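Local coordinates for DUF5624 domain-containing protein (Legionella pneumophila subsp. pneumophila, PDB 4JX2) that is of unknown function, is made with a signal sequence and is putatively secreted, and packs here as a two-fold symmetric pair of identical chains, at the interface of chains A and B. Residues are numbered along the deposited sequence; one frame, centred on the assembly and turned at random. Chains: chain A/B, hypothetical protein.

Contact 1 and contact 2 belong to one two-fold symmetric interface, and the centres of their C-alpha atoms are about 33 Å apart. They share no residue. Contact 1 brings together loops that follow strands 257-262 and 296-298, with both copies of residue 301 taking part. Contact 2 instead sets the N-terminal segment of chain B, up to the first turn of helix 32-39, against helices 110-117 and 162-165 of chain A. Symmetry repeats each patch with the chains exchanged, so the two chains are held both centrally and by reciprocal N-terminal arms, consistent with a dimer that the structure alone does not prove.

Contact 1: the interface of chains A and B. Residues chain A 260, 298-302, 325; chain B 268-269, 272, 301.
Loop-against-loop packing between two copies of a DUF5624-family protein joins the chains here, in a mostly apolar patch with a backbone hydrogen bond and a water bridge that helps hold the deposited two-fold pair together, a pair that may or may not be the biological form. B:Val268 lies against the segment A:Thr299 to A:Ala302 and has 82 Å² of its surface hidden by chain A. Its carbonyl O accepts a hydrogen bond from the backbone N of A:Tyr301 at 3.0 Å. The bond is nearly straight, 165° at the hydrogen, and the donor lies in the carbonyl plane on a lone pair.

The two methyls of B:Val268 part company. CG1, anti to its own carbonyl carbon (chi1 -69°), lies against the A:Tyr301 backbone carbonyl, whereas CG2 is directed to CB of A:Thr299 at 3.8 Å and to CG1 of A:Val325 on helix 315-339. The A:Val325 side chain lies roughly perpendicular to that of B:Val268.

A:Pro300 is flanked by two side chains of chain B. Its CB meets CZ of B:Tyr301 at 3.6 Å, the phenol end of that ring reaching over the proline, while its CG touches CG1 of B:Val272 at 3.8 Å. The same valine methyl reaches CE2 of the A:Tyr301 ring (CE2 to CG1 3.6 Å), coming in from one side of the ring plane rather than within it; the two side chains run antiparallel alongside each other. CG of A:Tyr301 stands anti to its carbonyl carbon, beside the backbone N (chi1 -60°), which carries the ring alongside the B:Val268 carbonyl and on towards B:Val272.

At the end of strand 296-298, one water links the chains: it lies 2.7 Å from the carbonyl O of A:Ile298 and 2.6 Å from the carbonyl O of B:Ser269. With carbonyls on both sides, the water would be the donor to each.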
ATOM      1  N   ILE A 260      -9.898  -0.472  -5.585  1.00 31.68           N
ATOM      2  CA  ILE A 260      -9.284  -1.774  -5.335  1.00 30.16           C
ATOM      3  C   ILE A 260      -8.847  -1.848  -3.864  1.00 35.56           C
ATOM      4  O   ILE A 260      -7.966  -1.107  -3.435  1.00 35.50           O
ATOM      5  CB  ILE A 260      -8.124  -2.085  -6.318  1.00 31.20           C
ATOM      6  CG1 ILE A 260      -8.642  -2.120  -7.791  1.00 31.03           C
ATOM      7  CG2 ILE A 260      -7.421  -3.389  -5.916  1.00 29.93           C
ATOM      8  CD1 ILE A 260      -7.612  -2.112  -8.875  1.00 33.95           C
ATOM      9  N   ILE A 298      -6.089   2.245  -5.524  1.00 33.98           N
ATOM     10  CA  ILE A 298      -5.894   1.135  -4.603  1.00 33.45           C
ATOM     11  C   ILE A 298      -5.991   1.764  -3.231  1.00 39.09           C
ATOM     12  O   ILE A 298      -5.119   2.551  -2.867  1.00 40.43           O
ATOM     13  CB  ILE A 298      -4.594   0.326  -4.840  1.00 35.46           C
ATOM     14  CG1 ILE A 298      -4.560  -0.234  -6.292  1.00 34.57           C
ATOM     15  CG2 ILE A 298      -4.475  -0.810  -3.784  1.00 34.80           C
ATOM     16  CD1 ILE A 298      -3.331  -0.805  -6.688  1.00 30.57           C
ATOM     17  N   THR A 299      -7.092   1.489  -2.512  1.00 34.31           N
ATOM     18  CA  THR A 299      -7.388   2.082  -1.215  1.00 34.46           C
ATOM     19  C   THR A 299      -7.425   0.983  -0.131  1.00 39.35           C
ATOM     20  O   THR A 299      -8.517   0.608   0.321  1.00 39.26           O
ATOM     21  CB  THR A 299      -8.709   2.874  -1.307  1.00 36.57           C
ATOM     22  OG1 THR A 299      -9.749   1.980  -1.693  1.00 28.06           O
ATOM     23  CG2 THR A 299      -8.628   4.048  -2.287  1.00 35.11           C
ATOM     24  N   PRO A 300      -6.248   0.489   0.347  1.00 34.68           N
ATOM     25  CA  PRO A 300      -6.265  -0.628   1.310  1.00 34.65           C
ATOM     26  C   PRO A 300      -6.932  -0.329   2.663  1.00 37.67           C
ATOM     27  O   PRO A 300      -7.369  -1.263   3.347  1.00 36.87           O
ATOM     28  CB  PRO A 300      -4.784  -0.960   1.482  1.00 35.93           C
ATOM     29  CG  PRO A 300      -4.158  -0.517   0.196  1.00 39.06           C
ATOM     30  CD  PRO A 300      -4.863   0.788  -0.062  1.00 34.81           C
ATOM     31  N   TYR A 301      -7.074   0.950   3.011  1.00 33.40           N
ATOM     32  CA  TYR A 301      -7.661   1.294   4.293  1.00 33.64           C
ATOM     33  C   TYR A 301      -9.122   1.740   4.164  1.00 37.33           C
ATOM     34  O   TYR A 301      -9.724   2.146   5.159  1.00 37.09           O
ATOM     35  CB  TYR A 301      -6.789   2.315   5.028  1.00 34.97           C
ATOM     36  CG  TYR A 301      -5.393   1.791   5.304  1.00 36.46           C
ATOM     37  CD1 TYR A 301      -5.191   0.647   6.082  1.00 38.25           C
ATOM     38  CD2 TYR A 301      -4.272   2.431   4.784  1.00 36.77           C
ATOM     39  CE1 TYR A 301      -3.910   0.146   6.316  1.00 37.27           C
ATOM     40  CE2 TYR A 301      -2.985   1.971   5.058  1.00 37.32           C
ATOM     41  CZ  TYR A 301      -2.807   0.814   5.805  1.00 42.57           C
ATOM     42  OH  TYR A 301      -1.527   0.365   6.059  1.00 40.96           O
ATOM     43  N   ALA A 302      -9.723   1.571   2.977  1.00 33.49           N
ATOM     44  CA  ALA A 302     -11.133   1.865   2.824  1.00 33.92           C
ATOM     45  C   ALA A 302     -11.935   0.882   3.666  1.00 40.61           C
ATOM     46  O   ALA A 302     -11.587  -0.309   3.735  1.00 40.13           O
ATOM     47  CB  ALA A 302     -11.541   1.755   1.367  1.00 33.91           C
ATOM     48  N   VAL A 325     -14.080   8.121  -0.480  1.00 41.07           N
ATOM     49  CA  VAL A 325     -12.961   7.316  -0.961  1.00 38.94           C
ATOM     50  C   VAL A 325     -12.513   7.809  -2.345  1.00 42.32           C
ATOM     51  O   VAL A 325     -11.536   8.546  -2.416  1.00 42.20           O
ATOM     52  CB  VAL A 325     -13.227   5.790  -0.927  1.00 41.10           C
ATOM     53  CG1 VAL A 325     -11.990   5.020  -1.356  1.00 38.85           C
ATOM     54  CG2 VAL A 325     -13.639   5.350   0.471  1.00 41.30           C
TER
ATOM     55  N   VAL B 268      -6.861   6.848   2.702  1.00 41.38           N
ATOM     56  CA  VAL B 268      -6.990   5.377   2.687  1.00 39.47           C
ATOM     57  C   VAL B 268      -6.150   4.669   1.604  1.00 37.14           C
ATOM     58  O   VAL B 268      -6.145   3.451   1.568  1.00 35.19           O
ATOM     59  CB  VAL B 268      -8.470   4.951   2.576  1.00 43.65           C
ATOM     60  CG1 VAL B 268      -9.228   5.288   3.851  1.00 43.81           C
ATOM     61  CG2 VAL B 268      -9.146   5.563   1.350  1.00 43.52           C
ATOM     62  N   SER B 269      -5.385   5.415   0.813  1.00 32.55           N
ATOM     63  CA  SER B 269      -4.576   4.874  -0.273  1.00 32.47           C
ATOM     64  C   SER B 269      -3.070   5.175  -0.124  1.00 36.45           C
ATOM     65  O   SER B 269      -2.277   4.765  -0.982  1.00 36.21           O
ATOM     66  CB  SER B 269      -5.068   5.465  -1.597  1.00 34.46           C
ATOM     67  OG  SER B 269      -4.923   6.877  -1.582  1.00 39.43           O
ATOM     68  N   VAL B 272       1.377   2.794   1.673  1.00 30.29           N
ATOM     69  CA  VAL B 272       1.173   1.348   1.611  1.00 29.93           C
ATOM     70  C   VAL B 272       2.375   0.656   0.920  1.00 35.94           C
ATOM     71  O   VAL B 272       2.390  -0.575   0.790  1.00 36.63           O
ATOM     72  CB  VAL B 272      -0.189   0.939   0.980  1.00 33.14           C
ATOM     73  CG1 VAL B 272      -1.357   1.394   1.846  1.00 32.87           C
ATOM     74  CG2 VAL B 272      -0.339   1.438  -0.459  1.00 32.57           C
ATOM     75  N   TYR B 301      -3.594  -5.074   5.381  1.00 31.87           N
ATOM     76  CA  TYR B 301      -4.774  -5.873   5.618  1.00 31.60           C
ATOM     77  C   TYR B 301      -4.646  -6.709   6.889  1.00 37.99           C
ATOM     78  O   TYR B 301      -5.520  -7.540   7.155  1.00 37.86           O
ATOM     79  CB  TYR B 301      -5.079  -6.730   4.384  1.00 30.94           C
ATOM     80  CG  TYR B 301      -5.341  -5.901   3.145  1.00 30.77           C
ATOM     81  CD1 TYR B 301      -6.372  -4.963   3.112  1.00 31.97           C
ATOM     82  CD2 TYR B 301      -4.577  -6.070   1.993  1.00 31.80           C
ATOM     83  CE1 TYR B 301      -6.626  -4.202   1.970  1.00 29.86           C
ATOM     84  CE2 TYR B 301      -4.844  -5.336   0.832  1.00 32.64           C
ATOM     85  CZ  TYR B 301      -5.858  -4.386   0.833  1.00 36.98           C
ATOM     86  OH  TYR B 301      -6.119  -3.636  -0.296  1.00 36.97           O
TER
HETATM   87  O   HOH W   1      -2.690   3.597  -3.227  1.00 27.19           O

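Contact 2: the interface of chains A and B. Residues chain A 107, 111-112, 162, 166; chain B 28-31, 34.
The backbone of B:Tyr28 to B:Pro31 runs extended past chain A, and its B:Thr30 N donates to the side-chain amide oxygen OD1 of A:Asn107 at 2.8 Å. That bond is almost linear, although the donor is tilted from the amide plane.

Two hydroxyls of chain B converge on one carboxylate oxygen, OE2 of A:Glu112. The phenol OH of B:Tyr28 donates at 2.5 Å to the anti lone pair; the two side chains meet tip to tip, and the ring is nearly coplanar with the carboxylate. The B:Thr30 hydroxyl OG1 approaches from above the carboxylate plane at 2.7 Å. Two donors on one oxygen would be expected to stabilise its negative charge. A bend at chi2 (89°) turns the carboxylate of A:Glu112 towards these hydroxyls. Further back along the same side chain, CG lies over the face of B:Phe34, 3.7 Å from its ring centroid.

B:Phe34 also presents its CE2/CZ edge to one face of the A:Trp162 indole; the six-membered ring and the phenyl have centroids 4.9 Å apart and planes at 61°. CG of B:Tyr28 is anti to its backbone N, extending the ring into chain A. There A:Val166 CA sits over the centre of one face, 3.9 Å from the centroid, and A:Asn107 CB packs at the rim, 3.5 Å from CD2. B:Pro31 CG completes the packing against A:Trp162 CB.

Within the fold, A:Glu112 lies on helix 110-117, A:Trp162 opens helix 162-165 and A:Val166 directly follows it, while the chain B segment leads into helix 32-39, whose first turn carries B:Phe34.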
ATOM      1  N   ASN A 107     -17.547 -23.910  -5.956  1.00 49.37           N
ATOM      2  CA  ASN A 107     -17.728 -24.918  -7.001  1.00 48.99           C
ATOM      3  C   ASN A 107     -17.493 -24.334  -8.392  1.00 50.78           C
ATOM      4  O   ASN A 107     -18.339 -24.455  -9.282  1.00 51.27           O
ATOM      5  CB  ASN A 107     -19.140 -25.534  -6.883  1.00 50.50           C
ATOM      6  CG  ASN A 107     -19.597 -25.746  -5.461  1.00 59.49           C
ATOM      7  OD1 ASN A 107     -19.085 -26.594  -4.749  1.00 53.45           O
ATOM      8  ND2 ASN A 107     -20.493 -24.904  -4.985  1.00 48.89           N
ATOM      9  N   THR A 111     -11.013 -24.110  -5.958  1.00 36.39           N
ATOM     10  CA  THR A 111     -10.562 -24.978  -4.876  1.00 35.36           C
ATOM     11  C   THR A 111      -9.823 -26.156  -5.482  1.00 37.33           C
ATOM     12  O   THR A 111      -8.690 -26.422  -5.079  1.00 37.91           O
ATOM     13  CB  THR A 111     -11.769 -25.397  -4.025  1.00 46.80           C
ATOM     14  OG1 THR A 111     -12.347 -24.218  -3.462  1.00 49.87           O
ATOM     15  CG2 THR A 111     -11.407 -26.373  -2.911  1.00 44.72           C
ATOM     16  N   GLU A 112     -10.436 -26.802  -6.498  1.00 31.94           N
ATOM     17  CA  GLU A 112      -9.911 -27.960  -7.223  1.00 31.94           C
ATOM     18  C   GLU A 112      -8.508 -27.690  -7.772  1.00 38.80           C
ATOM     19  O   GLU A 112      -7.568 -28.415  -7.429  1.00 37.97           O
ATOM     20  CB  GLU A 112     -10.859 -28.368  -8.369  1.00 33.25           C
ATOM     21  CG  GLU A 112     -12.242 -28.825  -7.927  1.00 39.55           C
ATOM     22  CD  GLU A 112     -13.326 -27.769  -7.776  1.00 53.99           C
ATOM     23  OE1 GLU A 112     -13.010 -26.610  -7.422  1.00 38.08           O
ATOM     24  OE2 GLU A 112     -14.514 -28.121  -7.960  1.00 51.97           O
ATOM     25  N   TRP A 162     -15.887 -34.610 -12.364  1.00 52.30           N
ATOM     26  CA  TRP A 162     -16.045 -33.263 -11.824  1.00 50.05           C
ATOM     27  C   TRP A 162     -15.776 -32.179 -12.906  1.00 51.83           C
ATOM     28  O   TRP A 162     -16.501 -31.180 -12.964  1.00 51.59           O
ATOM     29  CB  TRP A 162     -15.137 -33.070 -10.587  1.00 47.59           C
ATOM     30  CG  TRP A 162     -13.671 -32.979 -10.908  1.00 47.31           C
ATOM     31  CD1 TRP A 162     -12.806 -34.018 -11.093  1.00 50.31           C
ATOM     32  CD2 TRP A 162     -12.923 -31.781 -11.171  1.00 45.67           C
ATOM     33  NE1 TRP A 162     -11.565 -33.544 -11.447  1.00 48.73           N
ATOM     34  CE2 TRP A 162     -11.611 -32.174 -11.518  1.00 49.17           C
ATOM     35  CE3 TRP A 162     -13.243 -30.412 -11.177  1.00 45.91           C
ATOM     36  CZ2 TRP A 162     -10.600 -31.244 -11.808  1.00 47.05           C
ATOM     37  CZ3 TRP A 162     -12.254 -29.494 -11.518  1.00 46.17           C
ATOM     38  CH2 TRP A 162     -10.943 -29.909 -11.792  1.00 46.25           C
ATOM     39  N   VAL A 166     -18.323 -29.002 -13.712  1.00 39.90           N
ATOM     40  CA  VAL A 166     -17.976 -27.627 -13.340  1.00 38.66           C
ATOM     41  C   VAL A 166     -18.294 -26.682 -14.522  1.00 44.10           C
ATOM     42  O   VAL A 166     -18.048 -27.041 -15.678  1.00 44.54           O
ATOM     43  CB  VAL A 166     -16.478 -27.527 -12.882  1.00 39.99           C
ATOM     44  CG1 VAL A 166     -15.495 -27.850 -14.016  1.00 39.12           C
ATOM     45  CG2 VAL A 166     -16.166 -26.188 -12.233  1.00 38.10           C
TER
ATOM     46  N   TYR B  28     -23.681 -28.568  -9.555  1.00 64.78           N
ATOM     47  CA  TYR B  28     -22.292 -28.976  -9.307  1.00 59.15           C
ATOM     48  C   TYR B  28     -21.824 -28.596  -7.913  1.00 60.23           C
ATOM     49  O   TYR B  28     -22.058 -27.475  -7.454  1.00 61.61           O
ATOM     50  CB  TYR B  28     -21.301 -28.398 -10.338  1.00 58.70           C
ATOM     51  CG  TYR B  28     -19.852 -28.770 -10.060  1.00 54.71           C
ATOM     52  CD1 TYR B  28     -19.386 -30.062 -10.289  1.00 54.63           C
ATOM     53  CD2 TYR B  28     -18.957 -27.840  -9.530  1.00 52.77           C
ATOM     54  CE1 TYR B  28     -18.062 -30.415 -10.026  1.00 49.95           C
ATOM     55  CE2 TYR B  28     -17.639 -28.190  -9.231  1.00 50.47           C
ATOM     56  CZ  TYR B  28     -17.196 -29.481  -9.482  1.00 55.58           C
ATOM     57  OH  TYR B  28     -15.894 -29.829  -9.206  1.00 50.54           O
ATOM     58  N   VAL B  29     -21.153 -29.546  -7.255  1.00 52.51           N
ATOM     59  CA  VAL B  29     -20.578 -29.381  -5.931  1.00 48.93           C
ATOM     60  C   VAL B  29     -19.139 -29.901  -5.977  1.00 52.45           C
ATOM     61  O   VAL B  29     -18.909 -31.024  -6.414  1.00 53.70           O
ATOM     62  CB  VAL B  29     -21.425 -30.077  -4.822  1.00 51.31           C
ATOM     63  CG1 VAL B  29     -20.720 -30.028  -3.470  1.00 47.49           C
ATOM     64  CG2 VAL B  29     -22.818 -29.464  -4.713  1.00 53.70           C
ATOM     65  N   THR B  30     -18.181 -29.078  -5.534  1.00 46.79           N
ATOM     66  CA  THR B  30     -16.773 -29.441  -5.420  1.00 43.93           C
ATOM     67  C   THR B  30     -16.636 -30.725  -4.559  1.00 48.18           C
ATOM     68  O   THR B  30     -17.082 -30.734  -3.397  1.00 47.11           O
ATOM     69  CB  THR B  30     -15.959 -28.271  -4.818  1.00 39.26           C
ATOM     70  OG1 THR B  30     -15.839 -27.247  -5.796  1.00 41.78           O
ATOM     71  CG2 THR B  30     -14.572 -28.689  -4.359  1.00 32.22           C
ATOM     72  N   PRO B  31     -16.009 -31.795  -5.130  1.00 44.56           N
ATOM     73  CA  PRO B  31     -15.759 -33.015  -4.344  1.00 42.94           C
ATOM     74  C   PRO B  31     -14.996 -32.725  -3.050  1.00 46.26           C
ATOM     75  O   PRO B  31     -14.076 -31.905  -3.038  1.00 45.63           O
ATOM     76  CB  PRO B  31     -14.910 -33.877  -5.287  1.00 44.52           C
ATOM     77  CG  PRO B  31     -15.225 -33.378  -6.657  1.00 50.97           C
ATOM     78  CD  PRO B  31     -15.427 -31.904  -6.488  1.00 46.40           C
ATOM     79  N   PHE B  34     -11.153 -32.650  -2.790  1.00 37.75           N
ATOM     80  CA  PHE B  34     -10.494 -31.399  -3.175  1.00 36.61           C
ATOM     81  C   PHE B  34     -10.407 -30.430  -1.990  1.00 41.05           C
ATOM     82  O   PHE B  34      -9.355 -29.844  -1.766  1.00 39.98           O
ATOM     83  CB  PHE B  34     -11.184 -30.740  -4.383  1.00 39.05           C
ATOM     84  CG  PHE B  34     -10.764 -31.349  -5.697  1.00 40.39           C
ATOM     85  CD1 PHE B  34      -9.472 -31.166  -6.188  1.00 41.55           C
ATOM     86  CD2 PHE B  34     -11.653 -32.121  -6.442  1.00 43.25           C
ATOM     87  CE1 PHE B  34      -9.090 -31.707  -7.427  1.00 43.41           C
ATOM     88  CE2 PHE B  34     -11.264 -32.684  -7.666  1.00 46.63           C
ATOM     89  CZ  PHE B  34      -9.990 -32.467  -8.157  1.00 43.74           C
TER